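Local coordinates for peptidase M42 (Thaumarchaeota archaeon SCGC AB-539-E09, PDB 5DS0), which probably acts as a metal-dependent aminopeptidase of the M42 (TET) family, removing residues from the N-termini of peptides at a dinuclear metal centre, occupied here by cobalt, at residues C[64-69]-C[178-183]. Numbering follows the deposited sequence.
Sequences AGHTDE and AFDDRI. With CO (cobalt (II) ion), chain T; CO (cobalt (II) ion), chain U.
His66 and Asp180 meet at a shared metal: His66 NE2 lies 2.1 Å from the cobalt of chain T, and Asp180 OD1 binds the same ion at 2.0 Å, with the ring and carboxylate planes turned 73° apart. Asp180 CG stands anti to the backbone N (chi1 179°), carrying the carboxylate to the metals; its OD2 sits 1.9 Å from the second cobalt, so the group bridges the pair. Glu237 completes the first site with its carboxylate, and Glu214 also belongs to it; Glu215 and His325 serve the second. This is the co-catalytic dinuclear centre of M42 aminopeptidases, with the Asp180-Asp181 peptide cis, as is usual for the bridging aspartate of this clan. The other ring nitrogen, His66 ND1, donates to Asp68 O (3.0 Å), close to the ring plane, which, with the cobalt bond, restrains the ring's rotation. Asp181 CB covers one face.

Farther from the metals, Arg182 turns its guanidinium side-on to Thr67 O: NE (2.9 Å) and NH2 (3.2 Å) both donate to that single oxygen, nearly in the guanidinium plane. NH2 also forms a salt bridge to Glu69 OE2 at 2.8 Å, approaching from above the carboxylate, whose plane is 84° from the guanidinium. An alanine here would probably leave Thr67 O without these two donors and Glu69 OE2 short of one charge partner, though Lys177 still reaches it. Arg182 NH1 reaches Leu13 O and Ala16 O, tying in helix 2-15 and the following loop.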
# COMPACT_ATOMS: atom_id res chain seq x y z
N ALA C 64 50.26 -0.10 4.33
CA ALA C 64 49.55 0.10 3.08
C ALA C 64 48.50 1.18 3.20
O ALA C 64 47.75 1.21 4.18
CB ALA C 64 48.90 -1.19 2.63
N GLY C 65 48.45 2.06 2.20
CA GLY C 65 47.36 3.03 2.06
C GLY C 65 47.02 3.17 0.59
O GLY C 65 47.90 3.39 -0.22
N HIS C 66 45.75 3.01 0.23
CA HIS C 66 45.39 2.99 -1.18
C HIS C 66 45.31 4.40 -1.76
O HIS C 66 44.76 5.29 -1.13
CB HIS C 66 44.11 2.17 -1.45
CG HIS C 66 42.85 2.77 -0.89
ND1 HIS C 66 42.08 3.66 -1.60
CD2 HIS C 66 42.21 2.56 0.28
CE1 HIS C 66 41.02 4.00 -0.88
NE2 HIS C 66 41.08 3.34 0.27
N THR C 67 45.86 4.57 -2.96
CA THR C 67 45.87 5.87 -3.60
C THR C 67 44.75 6.05 -4.60
O THR C 67 44.58 7.14 -5.15
CB THR C 67 47.18 6.11 -4.34
OG1 THR C 67 47.41 5.00 -5.23
CG2 THR C 67 48.31 6.23 -3.36
N ASP C 68 44.01 4.99 -4.89
CA ASP C 68 42.83 5.15 -5.74
C ASP C 68 41.74 5.86 -4.95
O ASP C 68 41.65 5.74 -3.73
CB ASP C 68 42.33 3.83 -6.34
CG ASP C 68 41.79 2.86 -5.31
OD1 ASP C 68 42.45 2.66 -4.27
OD2 ASP C 68 40.73 2.26 -5.57
N GLU C 69 40.95 6.65 -5.67
CA GLU C 69 39.81 7.36 -5.11
C GLU C 69 38.55 6.91 -5.82
O GLU C 69 38.57 6.45 -6.97
CB GLU C 69 39.97 8.87 -5.28
CG GLU C 69 40.14 9.30 -6.75
CD GLU C 69 40.28 10.80 -6.94
OE1 GLU C 69 39.42 11.55 -6.42
OE2 GLU C 69 41.25 11.20 -7.63
N ALA C 178 39.48 12.73 -1.87
CA ALA C 178 40.43 11.63 -1.91
C ALA C 178 41.23 11.39 -0.64
O ALA C 178 42.23 10.66 -0.67
CB ALA C 178 41.37 11.81 -3.10
N PHE C 179 40.81 11.95 0.49
CA PHE C 179 41.45 11.61 1.75
C PHE C 179 41.49 10.09 1.91
O PHE C 179 42.48 9.56 2.37
CB PHE C 179 40.75 12.24 2.94
CG PHE C 179 40.93 13.73 3.04
CD1 PHE C 179 42.18 14.30 2.92
CD2 PHE C 179 39.84 14.55 3.29
CE1 PHE C 179 42.34 15.67 3.03
CE2 PHE C 179 40.00 15.91 3.39
CZ PHE C 179 41.25 16.47 3.25
N ASP C 180 40.41 9.43 1.50
CA ASP C 180 40.35 7.99 1.45
C ASP C 180 40.95 7.56 0.14
O ASP C 180 40.28 7.68 -0.89
CB ASP C 180 38.88 7.56 1.53
CG ASP C 180 38.69 6.06 1.46
OD1 ASP C 180 39.68 5.30 1.59
OD2 ASP C 180 37.52 5.64 1.26
N ASP C 181 42.19 7.06 0.10
CA ASP C 181 43.04 6.84 1.27
C ASP C 181 44.44 7.41 1.04
O ASP C 181 45.45 6.83 1.43
CB ASP C 181 43.09 5.35 1.58
CG ASP C 181 43.82 5.02 2.88
OD1 ASP C 181 43.96 5.90 3.76
OD2 ASP C 181 44.24 3.85 3.01
N ARG C 182 44.49 8.59 0.43
CA ARG C 182 45.76 9.25 0.16
C ARG C 182 46.32 9.82 1.44
O ARG C 182 47.54 9.95 1.57
CB ARG C 182 45.61 10.31 -0.92
CG ARG C 182 45.47 9.66 -2.30
CD ARG C 182 45.11 10.64 -3.40
NE ARG C 182 44.54 9.94 -4.55
CZ ARG C 182 43.97 10.53 -5.60
NH1 ARG C 182 43.93 11.85 -5.69
NH2 ARG C 182 43.45 9.79 -6.57
N ILE C 183 45.46 10.09 2.42
CA ILE C 183 45.95 10.50 3.72
C ILE C 183 46.69 9.34 4.38
O ILE C 183 47.68 9.56 5.06
CB ILE C 183 44.83 11.04 4.64
CG1 ILE C 183 45.43 11.84 5.79
CG2 ILE C 183 44.00 9.91 5.22
CD1 ILE C 183 46.14 13.12 5.36
CO CO T . 39.55 3.31 1.70
CO CO U . 36.93 4.00 0.61